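Local structure of N-acetylneuraminate epimerase (Escherichia coli, 2UVK) at residues I24-A29 / D57-A62; Q129-G134 / D163-K168; E137-A142 / T147-I152; K202-N207 / N232-V237; G208-G213 / G265-Y270. The protein accelerates the interconversion of the alpha and beta anomers of N-acetylneuraminic acid, working as a homodimeric beta-propeller enzyme of the bacterial periplasm. All blocks are in the same frame, centred on the assembly; numbering follows the deposited sequence.

Contact 1. Residues I24-A29 / D57-A62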
# COMPACT_ATOMS: atom_id res chain seq x y z
N ILE B 24 20.32 3.09 -21.04
CA ILE B 24 18.87 3.14 -21.27
C ILE B 24 18.30 1.77 -21.56
O ILE B 24 18.97 0.88 -22.09
CB ILE B 24 18.50 4.06 -22.43
CG1 ILE B 24 19.15 3.59 -23.73
CG2 ILE B 24 18.86 5.51 -22.11
CD1 ILE B 24 18.67 4.29 -24.96
N GLY B 25 17.03 1.59 -21.23
CA GLY B 25 16.40 0.32 -21.50
C GLY B 25 14.94 0.31 -21.12
O GLY B 25 14.38 1.28 -20.62
N LEU B 26 14.34 -0.82 -21.43
CA LEU B 26 12.93 -1.09 -21.10
C LEU B 26 11.97 -0.20 -21.87
O LEU B 26 12.29 0.29 -22.94
CB LEU B 26 12.72 -1.10 -19.59
CG LEU B 26 13.66 -2.00 -18.80
CD1 LEU B 26 13.42 -1.94 -17.29
CD2 LEU B 26 13.60 -3.46 -19.34
N GLY B 27 10.73 -0.09 -21.38
CA GLY B 27 9.70 0.59 -22.14
C GLY B 27 9.54 -0.13 -23.45
O GLY B 27 9.56 -1.38 -23.48
N SER B 28 9.38 0.61 -24.52
CA SER B 28 9.13 -0.00 -25.84
C SER B 28 10.37 -0.73 -26.38
O SER B 28 10.29 -1.37 -27.45
CB SER B 28 8.59 1.03 -26.82
OG SER B 28 9.47 2.12 -26.97
N ALA B 29 11.50 -0.66 -25.67
CA ALA B 29 12.68 -1.46 -26.02
C ALA B 29 12.60 -2.91 -25.52
O ALA B 29 13.49 -3.71 -25.77
CB ALA B 29 13.96 -0.80 -25.53
N ASP B 57 7.11 -1.12 -18.43
CA ASP B 57 6.81 0.29 -18.71
C ASP B 57 6.80 1.05 -17.39
O ASP B 57 6.38 0.54 -16.37
CB ASP B 57 5.44 0.45 -19.36
CG ASP B 57 5.41 0.08 -20.82
OD1 ASP B 57 6.45 -0.08 -21.49
OD2 ASP B 57 4.26 -0.06 -21.32
N GLN B 58 7.32 2.27 -17.41
CA GLN B 58 7.26 3.10 -16.21
C GLN B 58 8.08 2.57 -15.03
O GLN B 58 7.79 2.86 -13.86
CB GLN B 58 5.80 3.40 -15.78
CG GLN B 58 5.01 4.13 -16.86
CD GLN B 58 3.67 4.59 -16.38
OE1 GLN B 58 3.58 5.29 -15.38
NE2 GLN B 58 2.61 4.18 -17.06
N ALA B 59 9.14 1.81 -15.32
CA ALA B 59 10.17 1.52 -14.31
C ALA B 59 11.01 2.76 -14.03
O ALA B 59 10.97 3.76 -14.76
CB ALA B 59 11.06 0.40 -14.79
N THR B 60 11.76 2.69 -12.95
CA THR B 60 12.76 3.74 -12.67
C THR B 60 14.11 3.07 -12.46
O THR B 60 14.21 1.85 -12.30
CB THR B 60 12.43 4.56 -11.41
OG1 THR B 60 12.42 3.70 -10.27
CG2 THR B 60 11.09 5.29 -11.55
N SER B 61 15.17 3.86 -12.45
CA SER B 61 16.51 3.32 -12.24
C SER B 61 17.42 4.35 -11.59
O SER B 61 17.23 5.55 -11.78
CB SER B 61 17.10 2.85 -13.57
OG SER B 61 17.15 3.89 -14.53
N ALA B 62 18.42 3.84 -10.85
CA ALA B 62 19.37 4.68 -10.12
C ALA B 62 20.73 4.04 -10.17
O ALA B 62 20.83 2.84 -10.05
CB ALA B 62 18.95 4.79 -8.70
O HOH W 1 7.09 -2.79 -21.85

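Contact 2. Residues Q129-G134 / D163-K168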
# COMPACT_ATOMS: atom_id res chain seq x y z
N GLN B 129 -1.12 -0.69 -6.20
CA GLN B 129 -0.99 -1.96 -6.91
C GLN B 129 -2.31 -2.71 -6.97
O GLN B 129 -2.63 -3.30 -8.01
CB GLN B 129 0.09 -2.81 -6.29
CG GLN B 129 -0.19 -3.41 -5.03
CD GLN B 129 1.08 -3.92 -4.33
OE1 GLN B 129 2.12 -4.18 -5.00
NE2 GLN B 129 1.01 -4.04 -3.00
N ASN B 130 -3.06 -2.75 -5.87
CA ASN B 130 -4.31 -3.52 -5.87
C ASN B 130 -5.36 -2.92 -6.83
O ASN B 130 -6.08 -3.67 -7.50
CB ASN B 130 -4.89 -3.66 -4.46
CG ASN B 130 -4.13 -4.67 -3.62
OD1 ASN B 130 -3.33 -5.43 -4.15
ND2 ASN B 130 -4.38 -4.70 -2.30
N ILE B 131 -5.48 -1.59 -6.86
CA ILE B 131 -6.47 -0.96 -7.75
C ILE B 131 -6.06 -1.15 -9.21
O ILE B 131 -6.86 -1.54 -10.05
CB ILE B 131 -6.65 0.54 -7.38
CG1 ILE B 131 -7.32 0.65 -6.01
CG2 ILE B 131 -7.47 1.25 -8.43
CD1 ILE B 131 -7.39 2.04 -5.48
N PHE B 132 -4.80 -0.89 -9.52
CA PHE B 132 -4.31 -1.03 -10.89
C PHE B 132 -4.40 -2.51 -11.34
O PHE B 132 -4.93 -2.83 -12.42
CB PHE B 132 -2.86 -0.54 -10.94
CG PHE B 132 -2.24 -0.61 -12.30
CD1 PHE B 132 -2.22 0.51 -13.10
CD2 PHE B 132 -1.64 -1.78 -12.75
CE1 PHE B 132 -1.67 0.46 -14.34
CE2 PHE B 132 -1.05 -1.81 -13.98
CZ PHE B 132 -1.07 -0.72 -14.77
N ASN B 133 -3.89 -3.42 -10.52
CA ASN B 133 -3.90 -4.85 -10.92
C ASN B 133 -5.34 -5.35 -11.02
O ASN B 133 -5.66 -6.17 -11.90
CB ASN B 133 -3.19 -5.71 -9.90
CG ASN B 133 -1.68 -5.48 -9.85
OD1 ASN B 133 -1.12 -4.77 -10.66
ND2 ASN B 133 -1.06 -6.09 -8.87
N GLY B 134 -6.21 -4.91 -10.11
CA GLY B 134 -7.59 -5.37 -10.12
C GLY B 134 -8.30 -4.92 -11.37
O GLY B 134 -9.21 -5.64 -11.85
N ASP B 163 -9.33 8.24 -3.55
CA ASP B 163 -9.78 6.86 -3.55
C ASP B 163 -8.83 5.95 -4.36
O ASP B 163 -9.01 4.72 -4.36
CB ASP B 163 -11.17 6.74 -4.17
CG ASP B 163 -12.25 7.47 -3.37
OD1 ASP B 163 -12.09 7.68 -2.17
OD2 ASP B 163 -13.27 7.81 -3.98
N TYR B 164 -7.90 6.56 -5.10
CA TYR B 164 -6.93 5.78 -5.90
C TYR B 164 -5.65 5.46 -5.15
O TYR B 164 -4.85 4.67 -5.61
CB TYR B 164 -6.59 6.48 -7.20
CG TYR B 164 -7.79 6.62 -8.11
CD1 TYR B 164 -8.13 5.63 -9.03
CD2 TYR B 164 -8.62 7.73 -8.01
CE1 TYR B 164 -9.26 5.77 -9.86
CE2 TYR B 164 -9.72 7.88 -8.83
CZ TYR B 164 -10.04 6.90 -9.74
OH TYR B 164 -11.17 7.08 -10.53
N PHE B 165 -5.47 6.06 -3.98
CA PHE B 165 -4.37 5.72 -3.10
C PHE B 165 -3.05 5.76 -3.85
O PHE B 165 -2.19 4.88 -3.66
CB PHE B 165 -4.63 4.40 -2.41
CG PHE B 165 -5.75 4.47 -1.42
CD1 PHE B 165 -5.50 4.78 -0.10
CD2 PHE B 165 -7.05 4.23 -1.82
CE1 PHE B 165 -6.55 4.85 0.81
CE2 PHE B 165 -8.09 4.32 -0.91
CZ PHE B 165 -7.83 4.61 0.40
N PHE B 166 -2.83 6.77 -4.67
CA PHE B 166 -1.48 7.00 -5.21
C PHE B 166 -0.51 7.20 -4.02
O PHE B 166 -0.89 7.73 -2.98
CB PHE B 166 -1.43 8.19 -6.16
CG PHE B 166 -2.05 7.95 -7.52
CD1 PHE B 166 -2.76 6.79 -7.82
CD2 PHE B 166 -1.91 8.91 -8.49
CE1 PHE B 166 -3.26 6.60 -9.09
CE2 PHE B 166 -2.43 8.72 -9.76
CZ PHE B 166 -3.09 7.55 -10.05
N ASN B 167 0.73 6.76 -4.19
CA ASN B 167 1.64 6.60 -3.06
C ASN B 167 2.25 7.93 -2.63
O ASN B 167 3.05 8.52 -3.37
CB ASN B 167 2.79 5.66 -3.42
CG ASN B 167 3.64 5.30 -2.23
OD1 ASN B 167 3.29 5.61 -1.09
ND2 ASN B 167 4.77 4.60 -2.48
N LYS B 168 1.84 8.40 -1.45
CA LYS B 168 2.38 9.65 -0.90
C LYS B 168 3.58 9.42 0.02
O LYS B 168 4.21 10.39 0.44
CB LYS B 168 1.30 10.43 -0.12
CG LYS B 168 0.84 9.80 1.16
CD LYS B 168 -0.10 10.72 1.94
CE LYS B 168 -0.55 10.13 3.24
NZ LYS B 168 -1.26 11.19 4.06

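Contact 3. Residues E137-A142 / T147-I152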
# COMPACT_ATOMS: atom_id res chain seq x y z
N GLU B 137 -7.44 -7.44 -13.89
CA GLU B 137 -8.08 -8.70 -13.54
C GLU B 137 -9.54 -8.66 -13.97
O GLU B 137 -10.06 -9.61 -14.59
CB GLU B 137 -7.98 -9.00 -12.06
CG GLU B 137 -6.58 -9.43 -11.56
CD GLU B 137 -6.49 -9.50 -10.03
OE1 GLU B 137 -7.56 -9.52 -9.39
OE2 GLU B 137 -5.36 -9.53 -9.47
N ASP B 138 -10.20 -7.55 -13.66
CA ASP B 138 -11.62 -7.39 -14.03
C ASP B 138 -11.86 -7.40 -15.53
O ASP B 138 -12.78 -8.09 -16.02
CB ASP B 138 -12.20 -6.12 -13.40
CG ASP B 138 -12.26 -6.20 -11.90
OD1 ASP B 138 -12.06 -7.32 -11.35
OD2 ASP B 138 -12.54 -5.15 -11.28
N LEU B 139 -11.09 -6.62 -16.27
CA LEU B 139 -11.18 -6.69 -17.76
C LEU B 139 -10.94 -8.09 -18.29
O LEU B 139 -11.60 -8.52 -19.25
CB LEU B 139 -10.23 -5.70 -18.44
CG LEU B 139 -10.49 -4.23 -18.15
CD1 LEU B 139 -9.54 -3.34 -18.93
CD2 LEU B 139 -11.90 -3.87 -18.53
N ASN B 140 -10.01 -8.83 -17.70
CA ASN B 140 -9.76 -10.19 -18.17
C ASN B 140 -11.00 -11.09 -17.94
O ASN B 140 -11.38 -11.90 -18.82
CB ASN B 140 -8.54 -10.77 -17.45
CG ASN B 140 -8.21 -12.18 -17.90
OD1 ASN B 140 -7.86 -12.40 -19.05
ND2 ASN B 140 -8.35 -13.13 -17.00
N GLU B 141 -11.60 -10.94 -16.76
CA GLU B 141 -12.81 -11.68 -16.40
C GLU B 141 -13.98 -11.31 -17.33
O GLU B 141 -14.76 -12.21 -17.72
CB GLU B 141 -13.17 -11.41 -14.93
CG GLU B 141 -14.34 -12.26 -14.45
CD GLU B 141 -14.57 -12.21 -12.95
OE1 GLU B 141 -13.61 -11.96 -12.18
OE2 GLU B 141 -15.74 -12.42 -12.54
N ALA B 142 -14.11 -10.03 -17.66
CA ALA B 142 -15.21 -9.51 -18.51
C ALA B 142 -15.14 -10.09 -19.91
O ALA B 142 -16.19 -10.35 -20.54
CB ALA B 142 -15.16 -7.99 -18.59
N THR B 147 -21.05 -4.83 -21.90
CA THR B 147 -21.79 -4.27 -20.78
C THR B 147 -20.98 -4.43 -19.49
O THR B 147 -20.98 -3.53 -18.67
CB THR B 147 -23.21 -4.84 -20.63
OG1 THR B 147 -23.16 -6.24 -20.31
CG2 THR B 147 -23.98 -4.62 -21.91
N ALA B 148 -20.28 -5.56 -19.35
CA ALA B 148 -19.44 -5.81 -18.17
C ALA B 148 -18.26 -4.85 -18.17
O ALA B 148 -17.89 -4.32 -17.12
CB ALA B 148 -18.94 -7.23 -18.15
N ILE B 149 -17.70 -4.61 -19.34
CA ILE B 149 -16.57 -3.68 -19.49
C ILE B 149 -16.99 -2.27 -19.13
O ILE B 149 -16.29 -1.57 -18.40
CB ILE B 149 -15.98 -3.72 -20.94
CG1 ILE B 149 -15.34 -5.07 -21.21
CG2 ILE B 149 -14.99 -2.56 -21.18
CD1 ILE B 149 -15.03 -5.31 -22.66
N ASP B 150 -18.16 -1.85 -19.61
CA ASP B 150 -18.64 -0.51 -19.32
C ASP B 150 -18.82 -0.29 -17.83
O ASP B 150 -18.50 0.79 -17.32
CB ASP B 150 -19.96 -0.26 -20.05
CG ASP B 150 -19.80 -0.16 -21.55
OD1 ASP B 150 -18.68 0.01 -22.08
OD2 ASP B 150 -20.84 -0.27 -22.25
N LYS B 151 -19.32 -1.31 -17.13
CA LYS B 151 -19.54 -1.23 -15.68
C LYS B 151 -18.19 -1.08 -14.98
O LYS B 151 -18.06 -0.28 -14.06
CB LYS B 151 -20.26 -2.47 -15.18
CG LYS B 151 -20.74 -2.41 -13.75
CD LYS B 151 -21.39 -3.73 -13.32
CE LYS B 151 -21.62 -3.77 -11.81
NZ LYS B 151 -21.94 -5.13 -11.36
N ILE B 152 -17.21 -1.85 -15.43
CA ILE B 152 -15.88 -1.81 -14.80
C ILE B 152 -15.27 -0.42 -14.96
O ILE B 152 -14.72 0.13 -13.99
CB ILE B 152 -14.96 -2.89 -15.41
CG1 ILE B 152 -15.38 -4.26 -14.91
CG2 ILE B 152 -13.49 -2.66 -15.02
CD1 ILE B 152 -14.98 -5.43 -15.85

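Contact 4. Residues K202-N207 / N232-V237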
# COMPACT_ATOMS: atom_id res chain seq x y z
N LYS B 202 18.29 19.10 -1.91
CA LYS B 202 16.95 19.44 -2.42
C LYS B 202 16.50 18.47 -3.51
O LYS B 202 17.30 18.09 -4.35
CB LYS B 202 16.94 20.83 -3.02
CG LYS B 202 17.30 21.94 -2.04
CD LYS B 202 16.36 22.04 -0.85
CE LYS B 202 16.71 23.24 0.04
NZ LYS B 202 16.48 24.51 -0.67
N THR B 203 15.23 18.08 -3.46
CA THR B 203 14.60 17.34 -4.56
C THR B 203 13.26 17.99 -4.88
O THR B 203 12.53 18.43 -3.98
CB THR B 203 14.39 15.91 -4.14
OG1 THR B 203 15.67 15.30 -3.91
CG2 THR B 203 13.58 15.12 -5.22
N TRP B 204 12.93 18.04 -6.17
CA TRP B 204 11.70 18.62 -6.67
C TRP B 204 10.88 17.56 -7.40
O TRP B 204 11.45 16.76 -8.13
CB TRP B 204 12.03 19.77 -7.62
CG TRP B 204 12.80 20.87 -6.96
CD1 TRP B 204 12.26 21.93 -6.30
CD2 TRP B 204 14.23 21.04 -6.90
NE1 TRP B 204 13.26 22.74 -5.82
CE2 TRP B 204 14.48 22.22 -6.17
CE3 TRP B 204 15.32 20.30 -7.37
CZ2 TRP B 204 15.78 22.68 -5.92
CZ3 TRP B 204 16.61 20.77 -7.12
CH2 TRP B 204 16.82 21.95 -6.39
N LEU B 205 9.56 17.57 -7.16
CA LEU B 205 8.56 16.65 -7.77
C LEU B 205 7.59 17.52 -8.55
O LEU B 205 6.85 18.30 -7.96
CB LEU B 205 7.81 15.86 -6.70
CG LEU B 205 8.64 15.09 -5.68
CD1 LEU B 205 7.72 14.44 -4.62
CD2 LEU B 205 9.49 14.04 -6.36
N ILE B 206 7.61 17.42 -9.88
CA ILE B 206 6.90 18.34 -10.74
C ILE B 206 5.72 17.68 -11.46
O ILE B 206 5.90 16.73 -12.24
CB ILE B 206 7.84 19.01 -11.79
CG1 ILE B 206 9.09 19.62 -11.11
CG2 ILE B 206 7.08 20.04 -12.58
CD1 ILE B 206 10.19 20.03 -12.06
N ASN B 207 4.53 18.20 -11.20
CA ASN B 207 3.31 17.76 -11.83
C ASN B 207 3.04 16.25 -11.60
O ASN B 207 3.32 15.76 -10.52
CB ASN B 207 3.29 18.14 -13.33
CG ASN B 207 3.14 19.64 -13.58
OD1 ASN B 207 3.47 20.51 -12.74
ND2 ASN B 207 2.66 19.94 -14.76
N ASN B 232 7.58 21.38 0.98
CA ASN B 232 7.06 22.70 0.60
C ASN B 232 6.33 22.60 -0.72
O ASN B 232 6.77 21.89 -1.64
CB ASN B 232 8.21 23.70 0.42
CG ASN B 232 9.01 23.93 1.68
OD1 ASN B 232 10.25 23.74 1.69
ND2 ASN B 232 8.34 24.34 2.74
N LYS B 233 5.21 23.30 -0.83
CA LYS B 233 4.57 23.55 -2.10
C LYS B 233 5.19 24.78 -2.72
O LYS B 233 5.10 25.87 -2.15
CB LYS B 233 3.08 23.81 -1.94
CG LYS B 233 2.24 22.58 -1.77
CD LYS B 233 0.78 22.96 -1.63
CE LYS B 233 -0.13 21.76 -1.67
NZ LYS B 233 -1.53 22.18 -1.48
N LEU B 234 5.80 24.62 -3.87
CA LEU B 234 6.37 25.71 -4.60
C LEU B 234 5.34 26.29 -5.56
O LEU B 234 4.21 25.82 -5.66
CB LEU B 234 7.66 25.32 -5.34
CG LEU B 234 8.84 24.75 -4.55
CD1 LEU B 234 10.08 24.68 -5.45
CD2 LEU B 234 9.10 25.59 -3.29
N ALA B 235 5.75 27.32 -6.30
CA ALA B 235 4.89 27.86 -7.34
C ALA B 235 4.65 26.78 -8.37
O ALA B 235 5.57 26.05 -8.70
CB ALA B 235 5.54 29.07 -8.00
N PRO B 236 3.41 26.66 -8.84
CA PRO B 236 3.10 25.68 -9.86
C PRO B 236 3.65 26.02 -11.23
O PRO B 236 4.12 27.13 -11.49
CB PRO B 236 1.58 25.68 -9.88
CG PRO B 236 1.20 27.04 -9.36
CD PRO B 236 2.23 27.42 -8.41
N VAL B 237 3.55 25.02 -12.11
CA VAL B 237 4.05 25.14 -13.46
C VAL B 237 3.17 24.27 -14.35
O VAL B 237 2.57 23.28 -13.91
CB VAL B 237 5.54 24.75 -13.54
CG1 VAL B 237 5.72 23.26 -13.28
CG2 VAL B 237 6.14 25.14 -14.89

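Contact 5. Residues G208-G213 / G265-Y270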
# COMPACT_ATOMS: atom_id res chain seq x y z
N GLY B 208 2.51 15.54 -12.61
CA GLY B 208 2.07 14.16 -12.42
C GLY B 208 0.56 14.00 -12.38
O GLY B 208 -0.19 14.98 -12.20
N GLU B 209 0.10 12.76 -12.51
CA GLU B 209 -1.32 12.46 -12.36
C GLU B 209 -1.68 12.41 -10.89
O GLU B 209 -0.97 11.78 -10.12
CB GLU B 209 -1.67 11.10 -12.95
CG GLU B 209 -1.80 11.07 -14.45
CD GLU B 209 -2.50 9.79 -14.94
OE1 GLU B 209 -2.28 8.73 -14.36
OE2 GLU B 209 -3.35 9.87 -15.86
N ALA B 210 -2.78 13.09 -10.50
CA ALA B 210 -3.38 12.92 -9.17
C ALA B 210 -4.35 11.75 -9.10
O ALA B 210 -4.61 11.22 -8.04
CB ALA B 210 -4.11 14.20 -8.70
N LYS B 211 -4.87 11.34 -10.26
CA LYS B 211 -5.69 10.14 -10.38
C LYS B 211 -5.70 9.83 -11.86
O LYS B 211 -5.29 10.66 -12.65
CB LYS B 211 -7.11 10.35 -9.86
CG LYS B 211 -7.92 11.45 -10.55
CD LYS B 211 -9.44 11.24 -10.36
CE LYS B 211 -9.97 10.16 -11.28
NZ LYS B 211 -11.46 9.99 -11.13
N PRO B 212 -6.17 8.63 -12.25
CA PRO B 212 -6.23 8.36 -13.69
C PRO B 212 -6.99 9.45 -14.45
O PRO B 212 -8.13 9.74 -14.10
CB PRO B 212 -6.90 7.00 -13.74
CG PRO B 212 -6.50 6.35 -12.46
CD PRO B 212 -6.59 7.47 -11.46
N GLY B 213 -6.30 10.10 -15.40
CA GLY B 213 -6.87 11.16 -16.23
C GLY B 213 -6.90 12.58 -15.70
O GLY B 213 -7.41 13.50 -16.36
N GLY B 265 -8.45 21.14 -19.94
CA GLY B 265 -9.78 21.32 -19.35
C GLY B 265 -10.15 20.35 -18.24
O GLY B 265 -11.18 20.52 -17.58
N SER B 266 -9.32 19.33 -18.00
CA SER B 266 -9.65 18.31 -17.03
C SER B 266 -9.69 18.84 -15.58
O SER B 266 -10.51 18.37 -14.79
CB SER B 266 -8.69 17.08 -17.15
OG SER B 266 -7.33 17.46 -17.14
N ARG B 267 -8.81 19.77 -15.22
CA ARG B 267 -8.77 20.28 -13.84
C ARG B 267 -10.09 21.01 -13.56
O ARG B 267 -10.69 20.81 -12.51
CB ARG B 267 -7.56 21.19 -13.60
CG ARG B 267 -7.48 21.86 -12.22
CD ARG B 267 -7.70 20.95 -11.03
NE ARG B 267 -6.64 19.93 -10.91
CZ ARG B 267 -6.61 18.98 -9.98
NH1 ARG B 267 -7.55 18.86 -9.05
NH2 ARG B 267 -5.60 18.11 -9.98
N GLU B 268 -10.54 21.77 -14.54
CA GLU B 268 -11.77 22.51 -14.36
C GLU B 268 -12.95 21.54 -14.23
O GLU B 268 -13.76 21.70 -13.32
CB GLU B 268 -11.97 23.51 -15.50
CG GLU B 268 -13.11 24.49 -15.24
CD GLU B 268 -13.89 24.78 -16.50
OE1 GLU B 268 -13.25 24.99 -17.56
OE2 GLU B 268 -15.15 24.79 -16.43
N ASN B 269 -13.04 20.51 -15.07
CA ASN B 269 -14.05 19.46 -14.88
C ASN B 269 -14.04 18.84 -13.48
O ASN B 269 -15.07 18.71 -12.83
CB ASN B 269 -13.92 18.32 -15.88
CG ASN B 269 -14.18 18.74 -17.28
OD1 ASN B 269 -14.52 19.90 -17.57
ND2 ASN B 269 -14.06 17.77 -18.19
N TYR B 270 -12.87 18.41 -13.00
CA TYR B 270 -12.81 17.87 -11.67
C TYR B 270 -13.25 18.89 -10.59
O TYR B 270 -13.97 18.52 -9.66
CB TYR B 270 -11.40 17.33 -11.37
CG TYR B 270 -11.31 16.49 -10.11
CD1 TYR B 270 -11.74 15.16 -10.09
CD2 TYR B 270 -10.81 17.03 -8.93
CE1 TYR B 270 -11.66 14.40 -8.95
CE2 TYR B 270 -10.72 16.26 -7.78
CZ TYR B 270 -11.14 14.94 -7.80
OH TYR B 270 -11.06 14.16 -6.67
O HOH W 2 -5.37 15.26 -17.26

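Contact 1. Residues I24-A29 / D57-A62
The carboxylate of D57 is the flat group that reaches across to the backbone of G27. Its OD1 comes within 3.4 Å of G27 CA, which lies close to the plane of the group, so the carboxylate points at the glycine without laying a face on it. A water sits well out of that plane, over one face, 2.8 Å from D57 OD1. The same water is 3.3 Å from G27 O and can donate to both oxygens, although more acceptors compete for it than it has protons. Aspartate suits this place because its short arm, with CG beside the backbone N (chi1 -77°), swings the carboxylate back toward a chain from which its CB points away.

Glycine suits the other side. G27 and S28 are the central residues of a type II' beta turn closed by A29 N to L26 O at 3.0 Å, and G27 takes the first of these places with a phi of 60°. S28 OG fastens the turn to P9 and K11.

Apolar packing completes the contact: L26 CD1 meets A59 CB at 4.2 Å. V70 touches both side chains, and the small A59 leaves room for the leucine end against it. L26 and G27, both at positive phi, sit at positions consistent with those of the double glycine that follows the second strand in kelch repeats. The arrangement joins the second strand of one four-stranded blade to the linker entering the inner strand 60-64 of the next, the blade-to-blade junction of a kelch beta-propeller.

Contact 2. Residues Q129-G134 / D163-K168
I131 is the single helix residue that touches the segment 163-168, and it does so within an insertion: helices 129-142 and 146-157 and the loop after them interrupt a propeller blade between strands 120-125 and 169-174. Its CD1 does most of the touching. The methyl lies 3.3 Å from D163 O and 3.7 Å from Y164 O, and it meets the F165 ring at its edge, 4.3 Å from CD2. The other branch, CG2, approaches the Y164 ring obliquely. CG1 beside the backbone N (chi1 -67°) and an extended chi2 carry CD1 out from the helix; a branched aliphatic side chain can thus serve two aromatic neighbours at once.

The second shell fixes these partners. F165 has the left-handed backbone conformation that turns the chain after the 3-10 segment, and its ring also packs on L171 of the second subunit. I131 likewise rests on P106 of that subunit, so the contact borders the dimer interface. D163 turns its carboxylate away from I131, and its OD1 accepts a hydrogen bond from Y182 N of the second subunit. Farther out, the hydroxyl end of Y164 anchors its ring, with Y164 OH hydrogen-bonded to Y156 O.

Contact 3. Residues E137-A142 / T147-I152
I152 lies across L139 at a slant, its CG2 meeting L139 CD2 at 4.0 Å, while its other branch takes a different course. CG1 stands beside the backbone N (chi1 -73°), which sends CD1 over the backbone of the partner helix, 3.5 Å from D138 O and 3.8 Å from A142 CB. One beta-branched residue therefore fills the space along three residues of helix 129-142. D138 takes part through its CB and backbone, whereas its carboxylate turns to the dimer partner: OD1 is hydrogen-bonded to H104 NE2 of the second subunit. M102 of that subunit packs on both D138 and I152.

Nearer the loop that joins the helices, small residues take over. A142 CB points toward the other helix and meets A148 CB at 3.9 Å, with I149 CG1 equally close from another direction. Two alanines facing each other bring the backbones to 5.6 Å between A142 CA and A148 CA, compared with 7.1 Å between D138 CA and I152 CA. The segments run antiparallel, at 165° and with their axes 9.3 Å apart, as an alpha-helical hairpin projecting from the third blade.

The side chains meet through methyl and methylene groups, and D138 O, the backbone oxygen next to I152 CD1, is already engaged by A142 N within its helix. Cohesion between the helices thus rests on shape and the hydrophobic effect, while D138 OD1 serves the dimer interface.

Contact 4. Residues K202-N207 / N232-V237
L234, the first residue of its segment to reach across, directs CD1 at the indole of W204. The methyl arrives at the ring edge, near its plane, 3.6 Å from W204 CD1 and 3.7 Å from NE1. The two side chains slant past one another, and a slender leucine branch presents one methyl to the rim of the indole. W204 has its own supports: K202 CB lies over the rim of one face, 3.5 Å above the plane, and NE1 is hydrogen-bonded to E221 OE2. Greasy area and one N-H make tryptophan fit for a buried place that offers an acceptor at its rim.

Three residues on, V237 makes the second apolar contact. Its CG1 lies 3.6 Å from I206 CG2, in the crowded position between the backbone N and the carbonyl carbon (chi1 68°). The valine and isoleucine side chains slant across each other, both resting on F257 of the next blade. Beta-branched residues such as these suit extended chain and offer a broad apolar flank to a neighbouring sheet. N207 meets V237 at about a right angle, its CG 3.7 Å from V237 O. Asparagine tolerates positive phi well, and N207 has a phi of 57°.

The chain after the outer strand thus runs past the side chains of the second strand, the two directions 44° apart, on its way to the next blade. Such a passage, packed on a tryptophan and aliphatic residues between neighbouring sheets, belongs to the blade junctions of the kelch beta-propeller.

Contact 5. Residues G208-G213 / G265-Y270
K211 NZ is gripped by four oxygens, the backbone carbonyls of F157, K159 and N275 and the hydroxyl of Y164, while the lysine's chain lies against Y270. K211 CD meets Y270 CE1 at 4.1 Å, approaching the ring obliquely. A bend in the lysine chain (chi3 -78°) brings NZ round to its buried cage. Y270 OH is in turn hydrogen-bonded to A161 N; a tyrosine suits the place because its ring packs and its tip bonds.

Beside this, A210 CB lies at the edge of the R267 guanidinium, near its plane and 4.4 Å from NH2. That nitrogen is hydrogen-bonded to R215 O, which keeps the group next to the small alanine at the classic beta bulge of A210 and K211.

At the start of helix 266-271 a water spans the segments, donating to G213 O at 2.8 Å and to S266 OG at 2.9 Å. S266 OG also bonds to F263 O. D241 receives G265 N and R267 N, tying down the helix start, where G265 is the N-cap residue.

E209, the predicted proton acceptor, turns away from the helix. Its OE2 accepts G213 N at 3.0 Å, a fairly straight bond (164°) coming from above the carboxylate plane, and forms a salt bridge with R215. An ammonium held by carbonyl and hydroxyl oxygens is probably stabilised largely by their dipoles, and the segment bearing E209 meets the helix through side-chain packing and a shared water.

Overall arrangement
Contacts 1 and 4, their centres 24 Å apart, belong to the blades themselves, where chain leaving one sheet passes to the next. Contacts 2 and 3 share helix 129-142, contact 3 nested inside the loop that contact 2 closes, and both touch the second subunit. Contact 5 adjoins contact 4 in sequence, G208 following N207, and holds E209, the predicted proton acceptor. Contacts 2 and 5 meet directly, with centres 16 Å apart: F166 CE2 lies 3.4 Å from E209 O and Y164 CD1 lies 3.4 Å from P212 CD. The dimer-facing insertion is thereby joined to the segment carrying the predicted active-site residue, whereas contact 3 stays about 10 Å from contact 5 at the nearest atoms.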